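Aeromonas extracellular serine protease (Aeromonas sobria, PDB 3WQB) cleaves peptide bonds after paired basic residues, one of them lysine, as a calcium-binding secreted serine protease of the furin-like subtilases and a probable virulence factor. Local coordinates at residues P237-L246 with L503-V511; R371-V381 with D392-E400. The protein carries 1 engineered substitution. All coordinates share one frame; numbering follows the deposited sequence.

Contact 1 (P237-L246 with L503-V511); sequences PKLPFENSNL and LLSPFNSLV
S509 sets its CB squarely over the middle of the F241 ring, 3.7 Å from CB to the ring centroid and only 5° off the ring normal, a CH-pi contact in which a serine rather than an aliphatic residue supplies the carbon. The OG of S509 is hydrogen-bonded to the carbonyl of V182, while the edge of the F241 ring receives F507 O in its plane. Two asparagines make hydrogen bonds across the interface. N243, its CG anti to the backbone N (chi1 -175°), sends ND2 to S505 OG at 3.0 Å, with the acceptor almost in the amide plane; its OD1 takes the backbone N of N245 in an Asx turn, so both ends of the amide are fixed. N245 ND2 reaches a lone pair of L503 O, also at 3.0 Å. These bonds tie a loop of the subtilisin domain, between strands 228-233 and 255-261, to a loop of the P-domain ahead of helix 512-520, an interdomain interface of the kind that characterises furin-like proteases. Water bridges add further links: one molecule donates to P240 O and P506 O and accepts from S505 OG at 2.6 Å, and another bridges L239 O and F507 O. Apolar contacts lie at both ends. L239 CD1 meets P506 CG and F507 CD2, each at 3.7 Å, and L246 CD2 lies equally close to CD1 of L504 and CD1 of L510, crossing the former nearly at right angles and running past the latter in the opposite direction.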
loop_
_atom_site.group_PDB
_atom_site.type_symbol
_atom_site.label_atom_id
_atom_site.label_comp_id
_atom_site.label_asym_id
_atom_site.label_seq_id
_atom_site.Cartn_x
_atom_site.Cartn_y
_atom_site.Cartn_z
ATOM N N PRO A 237 14.876 -1.787 19.360
ATOM C CA PRO A 237 14.917 -2.926 18.450
ATOM C C PRO A 237 14.577 -2.509 17.025
ATOM O O PRO A 237 13.830 -1.544 16.818
ATOM C CB PRO A 237 13.842 -3.859 19.005
ATOM C CG PRO A 237 13.667 -3.453 20.414
ATOM C CD PRO A 237 13.917 -1.990 20.458
ATOM N N LYS A 238 15.117 -3.241 16.058
ATOM C CA LYS A 238 14.967 -2.893 14.645
ATOM C C LYS A 238 13.616 -3.360 14.082
ATOM O O LYS A 238 13.537 -4.172 13.157
ATOM C CB LYS A 238 16.145 -3.432 13.833
ATOM C CG LYS A 238 17.481 -2.812 14.238
ATOM C CD LYS A 238 18.649 -3.489 13.538
ATOM C CE LYS A 238 19.985 -2.862 13.936
ATOM N NZ LYS A 238 20.181 -1.517 13.343
ATOM N N LEU A 239 12.554 -2.820 14.667
ATOM C CA LEU A 239 11.184 -3.026 14.208
ATOM C C LEU A 239 10.772 -1.851 13.337
ATOM O O LEU A 239 11.221 -0.730 13.564
ATOM C CB LEU A 239 10.256 -3.109 15.416
ATOM C CG LEU A 239 10.477 -4.334 16.312
ATOM C CD1 LEU A 239 9.649 -4.250 17.570
ATOM C CD2 LEU A 239 10.153 -5.614 15.564
ATOM N N PRO A 240 9.900 -2.088 12.346
ATOM C CA PRO A 240 9.493 -0.971 11.497
ATOM C C PRO A 240 8.770 0.108 12.292
ATOM O O PRO A 240 7.978 -0.191 13.192
ATOM C CB PRO A 240 8.525 -1.633 10.505
ATOM C CG PRO A 240 7.988 -2.817 11.257
ATOM C CD PRO A 240 9.187 -3.332 11.999
ATOM N N PHE A 241 9.031 1.364 11.959
ATOM C CA PHE A 241 8.255 2.440 12.544
ATOM C C PHE A 241 6.836 2.365 11.962
ATOM O O PHE A 241 5.844 2.392 12.691
ATOM C CB PHE A 241 8.951 3.779 12.268
ATOM C CG PHE A 241 8.458 4.936 13.113
ATOM C CD1 PHE A 241 8.115 4.770 14.457
ATOM C CD2 PHE A 241 8.380 6.213 12.563
ATOM C CE1 PHE A 241 7.693 5.863 15.226
ATOM C CE2 PHE A 241 7.958 7.305 13.324
ATOM C CZ PHE A 241 7.622 7.128 14.661
ATOM N N GLU A 242 6.746 2.252 10.642
ATOM C CA GLU A 242 5.474 2.016 9.976
ATOM C C GLU A 242 5.281 0.541 9.656
ATOM O O GLU A 242 5.889 0.005 8.733
ATOM C CB GLU A 242 5.402 2.847 8.705
ATOM C CG GLU A 242 4.099 2.755 7.961
ATOM C CD GLU A 242 4.023 3.795 6.899
ATOM O OE1 GLU A 242 3.524 4.899 7.206
ATOM O OE2 GLU A 242 4.493 3.527 5.775
ATOM N N ASN A 243 4.451 -0.116 10.453
ATOM C CA ASN A 243 3.932 -1.406 10.075
ATOM C C ASN A 243 2.909 -1.164 8.972
ATOM O O ASN A 243 2.127 -0.215 9.050
ATOM C CB ASN A 243 3.299 -2.072 11.287
ATOM C CG ASN A 243 2.844 -3.474 11.007
ATOM O OD1 ASN A 243 1.874 -3.684 10.278
ATOM N ND2 ASN A 243 3.519 -4.449 11.600
ATOM N N SER A 244 2.937 -1.994 7.929
ATOM C CA SER A 244 2.046 -1.830 6.778
ATOM C C SER A 244 0.547 -2.055 7.033
ATOM O O SER A 244 -0.279 -1.778 6.154
ATOM C CB SER A 244 2.546 -2.695 5.619
ATOM O OG SER A 244 2.688 -4.047 5.998
ATOM N N ASN A 245 0.202 -2.558 8.218
ATOM C CA ASN A 245 -1.201 -2.640 8.639
ATOM C C ASN A 245 -1.746 -1.328 9.224
ATOM O O ASN A 245 -2.937 -1.231 9.511
ATOM C CB ASN A 245 -1.416 -3.786 9.645
ATOM C CG ASN A 245 -1.866 -5.089 8.989
ATOM O OD1 ASN A 245 -2.634 -5.084 8.038
ATOM N ND2 ASN A 245 -1.424 -6.217 9.541
ATOM N N LEU A 246 -0.896 -0.313 9.412
ATOM C CA LEU A 246 -1.396 0.940 9.996
ATOM C C LEU A 246 -2.320 1.728 9.070
ATOM O O LEU A 246 -3.297 2.315 9.528
ATOM C CB LEU A 246 -0.267 1.835 10.500
ATOM C CG LEU A 246 0.563 1.314 11.667
ATOM C CD1 LEU A 246 1.687 2.297 11.988
ATOM C CD2 LEU A 246 -0.306 1.041 12.894
ATOM N N LEU A 503 0.293 -9.319 13.758
ATOM C CA LEU A 503 -0.552 -8.376 13.008
ATOM C C LEU A 503 -0.079 -6.946 13.190
ATOM O O LEU A 503 -0.112 -6.144 12.257
ATOM C CB LEU A 503 -2.008 -8.464 13.461
ATOM C CG LEU A 503 -2.673 -9.831 13.375
ATOM C CD1 LEU A 503 -4.096 -9.720 13.873
ATOM C CD2 LEU A 503 -2.633 -10.367 11.952
ATOM N N LEU A 504 0.370 -6.632 14.394
ATOM C CA LEU A 504 0.940 -5.329 14.672
ATOM C C LEU A 504 2.157 -5.496 15.565
ATOM O O LEU A 504 2.066 -5.981 16.690
ATOM C CB LEU A 504 -0.093 -4.385 15.299
ATOM C CG LEU A 504 0.350 -2.929 15.524
ATOM C CD1 LEU A 504 0.785 -2.254 14.207
ATOM C CD2 LEU A 504 -0.752 -2.135 16.226
ATOM N N SER A 505 3.301 -5.127 15.012
ATOM C CA SER A 505 4.552 -5.127 15.730
ATOM C C SER A 505 4.620 -3.878 16.611
ATOM O O SER A 505 4.078 -2.832 16.253
ATOM C CB SER A 505 5.705 -5.179 14.727
ATOM O OG SER A 505 5.573 -4.180 13.722
ATOM N N PRO A 506 5.276 -3.981 17.777
ATOM C CA PRO A 506 5.327 -2.839 18.691
ATOM C C PRO A 506 6.322 -1.763 18.244
ATOM O O PRO A 506 7.126 -1.985 17.325
ATOM C CB PRO A 506 5.758 -3.475 20.020
ATOM C CG PRO A 506 6.544 -4.680 19.615
ATOM C CD PRO A 506 5.899 -5.190 18.353
ATOM N N PHE A 507 6.254 -0.604 18.889
ATOM C CA PHE A 507 7.189 0.512 18.647
ATOM C C PHE A 507 6.981 1.091 17.257
ATOM O O PHE A 507 7.884 1.644 16.628
ATOM C CB PHE A 507 8.657 0.123 18.912
ATOM C CG PHE A 507 8.853 -0.636 20.201
ATOM C CD1 PHE A 507 8.105 -0.324 21.342
ATOM C CD2 PHE A 507 9.783 -1.664 20.276
ATOM C CE1 PHE A 507 8.280 -1.042 22.526
ATOM C CE2 PHE A 507 9.961 -2.384 21.457
ATOM C CZ PHE A 507 9.215 -2.068 22.582
ATOM N N ASN A 508 5.746 0.952 16.797
ATOM C CA ASN A 508 5.295 1.559 15.559
ATOM C C ASN A 508 5.019 3.051 15.729
ATOM O O ASN A 508 5.309 3.633 16.786
ATOM C CB ASN A 508 4.047 0.833 15.088
ATOM C CG ASN A 508 2.982 0.817 16.149
ATOM O OD1 ASN A 508 2.419 1.859 16.489
ATOM N ND2 ASN A 508 2.720 -0.368 16.709
ATOM N N SER A 509 4.496 3.667 14.677
ATOM C CA SER A 509 4.336 5.114 14.618
ATOM C C SER A 509 3.056 5.663 15.248
ATOM O O SER A 509 2.761 6.846 15.087
ATOM C CB SER A 509 4.467 5.601 13.170
ATOM O OG SER A 509 3.335 5.220 12.405
ATOM N N LEU A 510 2.302 4.825 15.964
ATOM C CA LEU A 510 1.094 5.304 16.652
ATOM C C LEU A 510 1.416 6.103 17.912
ATOM O O LEU A 510 0.928 5.800 19.003
ATOM C CB LEU A 510 0.129 4.149 16.962
ATOM C CG LEU A 510 -0.430 3.410 15.749
ATOM C CD1 LEU A 510 -1.293 2.245 16.198
ATOM C CD2 LEU A 510 -1.218 4.364 14.855
ATOM N N VAL A 511 2.205 7.154 17.729
ATOM C CA VAL A 511 2.689 7.992 18.832
ATOM C C VAL A 511 1.801 9.222 19.082
ATOM O O VAL A 511 2.169 10.119 19.851
ATOM C CB VAL A 511 4.155 8.432 18.577
ATOM C CG1 VAL A 511 5.086 7.219 18.498
ATOM C CG2 VAL A 511 4.255 9.295 17.302
HETATM O O HOH W 1 10.417 0.858 15.736
HETATM O O HOH W 2 6.739 -2.028 14.585
HETATM O O HOH W 3 2.251 -6.991 10.902
#

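Contact 2 (R371-V381 with D392-E400); sequences RVDAKHQPVMV and DVKGLEGWE
V393 and V381 form an antiparallel hydrogen-bonded pair: V393 N donates to V381 O at 2.9 Å, and V381 N returns a bond to V393 O. At K394, opposite M380 in a non-hydrogen-bonded pair, the methionine chain folds back at chi2 and chi3 (-57° and -72°), which lays SD against K394 CA and CE against the V393-K394 peptide. The aliphatic part of K394 runs beside P378, CD to CB, before NZ reaches E400 OE2 in a salt bridge of 2.8 Å; the other carboxylate oxygen of E400 pairs with K537. G395 and L396 together face V379, and their two N-H groups converge on V379 O, at 2.7 Å from G395 N and 3.3 Å from L396 N. L396 O in turn accepts from V379 N. Beyond this bulge, water takes over from direct backbone pairing: E397 O receives two water molecules, one shared with H376 NE2 and the other with Q377 O. G398 brings its CA to 3.5 Å from H376 NE2, with the imidazole lying oblique to it. W399 then packs its indole against R371, V372 and H376. Its NE1 donates to V372 O at 2.8 Å, with the acceptor tilted 22° from the indole plane, and R371 CG rests over the six-membered ring, 3.5 Å from its centroid in a CH-pi contact. H376 approaches the indole obliquely, its CE1 3.3 Å from W399 CD1; a bond from ND1 to D373 O, lying in the imidazole plane, fixes that ring's rotation. The whole is a two-stranded antiparallel beta hairpin, 379-384 with 390-396, with a classic beta bulge at G395-L396 opposite V379, and preceded by the type I turn D373-H376, beside which W399 packs.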
loop_
_atom_site.group_PDB
_atom_site.type_symbol
_atom_site.label_atom_id
_atom_site.label_comp_id
_atom_site.label_asym_id
_atom_site.label_seq_id
_atom_site.Cartn_x
_atom_site.Cartn_y
_atom_site.Cartn_z
ATOM N N ARG A 371 12.311 -17.146 -2.195
ATOM C CA ARG A 371 12.593 -16.916 -0.778
ATOM C C ARG A 371 13.950 -16.222 -0.592
ATOM O O ARG A 371 14.931 -16.822 -0.144
ATOM C CB ARG A 371 12.507 -18.238 -0.006
ATOM C CG ARG A 371 12.421 -18.076 1.519
ATOM C CD ARG A 371 11.851 -19.303 2.251
ATOM N NE ARG A 371 12.296 -20.588 1.702
ATOM C CZ ARG A 371 13.217 -21.381 2.244
ATOM N NH1 ARG A 371 13.820 -21.053 3.380
ATOM N NH2 ARG A 371 13.537 -22.519 1.641
ATOM N N VAL A 372 13.999 -14.945 -0.960
ATOM C CA VAL A 372 15.212 -14.149 -0.811
ATOM C C VAL A 372 15.526 -13.931 0.662
ATOM O O VAL A 372 14.635 -14.012 1.521
ATOM C CB VAL A 372 15.068 -12.782 -1.501
ATOM C CG1 VAL A 372 15.094 -12.940 -3.013
ATOM C CG2 VAL A 372 13.800 -12.066 -1.029
ATOM N N ASP A 373 16.793 -13.656 0.968
ATOM C CA ASP A 373 17.204 -13.304 2.319
ATOM C C ASP A 373 16.695 -14.363 3.301
ATOM O O ASP A 373 16.081 -14.050 4.328
ATOM C CB ASP A 373 16.675 -11.911 2.676
ATOM C CG ASP A 373 17.329 -11.319 3.912
ATOM O OD1 ASP A 373 18.372 -11.829 4.372
ATOM O OD2 ASP A 373 16.781 -10.322 4.422
ATOM N N ALA A 374 16.994 -15.620 2.985
ATOM C CA ALA A 374 16.337 -16.760 3.625
ATOM C C ALA A 374 16.631 -16.885 5.109
ATOM O O ALA A 374 15.852 -17.486 5.848
ATOM C CB ALA A 374 16.732 -18.050 2.915
ATOM N N LYS A 375 17.751 -16.326 5.544
ATOM C CA LYS A 375 18.201 -16.522 6.914
ATOM C C LYS A 375 17.973 -15.309 7.810
ATOM O O LYS A 375 18.397 -15.316 8.960
ATOM C CB LYS A 375 19.688 -16.899 6.945
ATOM C CG LYS A 375 20.076 -18.124 6.128
ATOM C CD LYS A 375 21.575 -18.095 5.811
ATOM C CE LYS A 375 21.935 -17.028 4.769
ATOM N NZ LYS A 375 23.399 -16.948 4.529
ATOM N N HIS A 376 17.325 -14.256 7.308
ATOM C CA HIS A 376 17.179 -13.059 8.142
ATOM C C HIS A 376 16.462 -13.405 9.448
ATOM O O HIS A 376 15.530 -14.205 9.470
ATOM C CB HIS A 376 16.546 -11.881 7.386
ATOM C CG HIS A 376 15.061 -11.975 7.203
ATOM N ND1 HIS A 376 14.476 -12.735 6.211
ATOM C CD2 HIS A 376 14.043 -11.373 7.864
ATOM C CE1 HIS A 376 13.161 -12.615 6.283
ATOM N NE2 HIS A 376 12.872 -11.787 7.273
ATOM N N GLN A 377 16.926 -12.807 10.531
ATOM C CA GLN A 377 16.525 -13.221 11.866
ATOM C C GLN A 377 15.263 -12.516 12.317
ATOM O O GLN A 377 15.012 -11.379 11.910
ATOM C CB GLN A 377 17.647 -12.900 12.864
ATOM C CG GLN A 377 18.938 -13.694 12.660
ATOM C CD GLN A 377 18.811 -15.165 13.025
ATOM O OE1 GLN A 377 18.022 -15.544 13.897
ATOM N NE2 GLN A 377 19.589 -16.005 12.351
ATOM N N PRO A 378 14.468 -13.175 13.178
ATOM C CA PRO A 378 13.378 -12.434 13.818
ATOM C C PRO A 378 13.945 -11.302 14.683
ATOM O O PRO A 378 15.095 -11.367 15.133
ATOM C CB PRO A 378 12.693 -13.493 14.696
ATOM C CG PRO A 378 13.736 -14.516 14.924
ATOM C CD PRO A 378 14.582 -14.550 13.696
ATOM N N VAL A 379 13.136 -10.277 14.914
ATOM C CA VAL A 379 13.531 -9.176 15.775
ATOM C C VAL A 379 12.863 -9.352 17.131
ATOM O O VAL A 379 11.635 -9.424 17.228
ATOM C CB VAL A 379 13.150 -7.817 15.165
ATOM C CG1 VAL A 379 13.591 -6.687 16.089
ATOM C CG2 VAL A 379 13.767 -7.661 13.776
ATOM N N MET A 380 13.678 -9.421 18.177
ATOM C CA MET A 380 13.196 -9.695 19.521
ATOM C C MET A 380 13.040 -8.416 20.331
ATOM O O MET A 380 13.725 -7.422 20.095
ATOM C CB MET A 380 14.156 -10.648 20.241
ATOM C CG MET A 380 14.481 -11.914 19.464
ATOM S SD MET A 380 13.029 -12.890 19.012
ATOM C CE MET A 380 12.582 -13.546 20.618
ATOM N N VAL A 381 12.115 -8.460 21.282
ATOM C CA VAL A 381 11.878 -7.365 22.208
ATOM C C VAL A 381 12.099 -7.895 23.611
ATOM O O VAL A 381 11.519 -8.915 23.991
ATOM C CB VAL A 381 10.432 -6.827 22.088
ATOM C CG1 VAL A 381 10.144 -5.766 23.150
ATOM C CG2 VAL A 381 10.176 -6.271 20.686
ATOM N N ASP A 392 11.917 -12.339 26.488
ATOM C CA ASP A 392 12.414 -12.047 25.154
ATOM C C ASP A 392 11.362 -12.552 24.191
ATOM O O ASP A 392 11.200 -13.763 24.006
ATOM C CB ASP A 392 13.734 -12.775 24.903
ATOM C CG ASP A 392 14.741 -12.556 26.007
ATOM O OD1 ASP A 392 14.991 -11.387 26.362
ATOM O OD2 ASP A 392 15.282 -13.560 26.515
ATOM N N VAL A 393 10.621 -11.625 23.597
ATOM C CA VAL A 393 9.514 -12.016 22.723
ATOM C C VAL A 393 9.735 -11.556 21.298
ATOM O O VAL A 393 10.339 -10.521 21.058
ATOM C CB VAL A 393 8.145 -11.508 23.242
ATOM C CG1 VAL A 393 7.857 -12.071 24.642
ATOM C CG2 VAL A 393 8.069 -9.993 23.231
ATOM N N LYS A 394 9.245 -12.345 20.350
ATOM C CA LYS A 394 9.357 -12.013 18.941
ATOM C C LYS A 394 8.448 -10.822 18.608
ATOM O O LYS A 394 7.240 -10.866 18.861
ATOM C CB LYS A 394 9.002 -13.245 18.114
ATOM C CG LYS A 394 9.177 -13.109 16.620
ATOM C CD LYS A 394 9.229 -14.485 15.961
ATOM C CE LYS A 394 7.962 -15.286 16.207
ATOM N NZ LYS A 394 8.128 -16.692 15.766
ATOM N N GLY A 395 9.054 -9.763 18.073
ATOM C CA GLY A 395 8.341 -8.545 17.668
ATOM C C GLY A 395 8.084 -8.495 16.170
ATOM O O GLY A 395 7.160 -7.810 15.709
ATOM N N LEU A 396 8.928 -9.198 15.412
ATOM C CA LEU A 396 8.764 -9.351 13.963
ATOM C C LEU A 396 9.425 -10.652 13.548
ATOM O O LEU A 396 10.540 -10.929 13.933
ATOM C CB LEU A 396 9.384 -8.184 13.190
ATOM C CG LEU A 396 9.069 -8.143 11.687
ATOM C CD1 LEU A 396 7.663 -7.636 11.451
ATOM C CD2 LEU A 396 10.083 -7.288 10.929
ATOM N N GLU A 397 8.722 -11.453 12.755
ATOM C CA GLU A 397 9.248 -12.739 12.323
ATOM C C GLU A 397 10.280 -12.601 11.213
ATOM O O GLU A 397 10.350 -11.574 10.521
ATOM C CB GLU A 397 8.114 -13.644 11.813
ATOM C CG GLU A 397 6.940 -13.773 12.776
ATOM C CD GLU A 397 5.789 -12.815 12.482
ATOM O OE1 GLU A 397 6.022 -11.631 12.137
ATOM O OE2 GLU A 397 4.631 -13.262 12.611
ATOM N N GLY A 398 11.083 -13.651 11.064
ATOM C CA GLY A 398 11.829 -13.883 9.838
ATOM C C GLY A 398 10.959 -14.760 8.952
ATOM O O GLY A 398 9.730 -14.717 9.042
ATOM N N TRP A 399 11.577 -15.576 8.101
ATOM C CA TRP A 399 10.826 -16.538 7.291
ATOM C C TRP A 399 10.277 -17.672 8.137
ATOM O O TRP A 399 11.003 -18.272 8.936
ATOM C CB TRP A 399 11.718 -17.144 6.216
ATOM C CG TRP A 399 11.961 -16.247 5.052
ATOM C CD1 TRP A 399 13.098 -15.545 4.784
ATOM C CD2 TRP A 399 11.037 -15.947 3.999
ATOM N NE1 TRP A 399 12.949 -14.834 3.619
ATOM C CE2 TRP A 399 11.693 -15.064 3.115
ATOM C CE3 TRP A 399 9.726 -16.357 3.702
ATOM C CZ2 TRP A 399 11.086 -14.572 1.961
ATOM C CZ3 TRP A 399 9.123 -15.870 2.552
ATOM C CH2 TRP A 399 9.806 -14.982 1.691
ATOM N N GLU A 400 8.999 -17.971 7.923
ATOM C CA GLU A 400 8.327 -19.104 8.565
ATOM C C GLU A 400 7.446 -19.835 7.560
ATOM O O GLU A 400 6.934 -19.239 6.602
ATOM C CB GLU A 400 7.497 -18.644 9.769
ATOM C CG GLU A 400 8.362 -17.985 10.847
ATOM C CD GLU A 400 7.585 -17.472 12.038
ATOM O OE1 GLU A 400 6.358 -17.652 12.067
ATOM O OE2 GLU A 400 8.207 -16.897 12.959
HETATM O O HOH W 4 14.365 -16.152 7.982
HETATM O O HOH W 5 10.382 -10.698 7.867
HETATM O O HOH W 6 12.802 -9.963 10.945
#

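Overall arrangement
Contact 1 is buried and joins the subtilisin domain to the P-domain, whereas contact 2 is partly exposed and local, holding together the two arms of one hairpin. Their sequence separations agree with this: 257 residues at the closest ends against 11. Water bridges occur in both, but contact 1 relies on side-chain amides and apolar packing between irregular loops; contact 2 relies on paired backbone bonds, with water and the W399 indole taking over past the bulge. The two meet directly, their centres 15 Å apart. L239 CD2 of contact 1 packs on L396 CB of contact 2 at 3.6 Å, and S505 CB approaches G395 O at 3.2 Å, placing the hairpin's bulge against both interface loops.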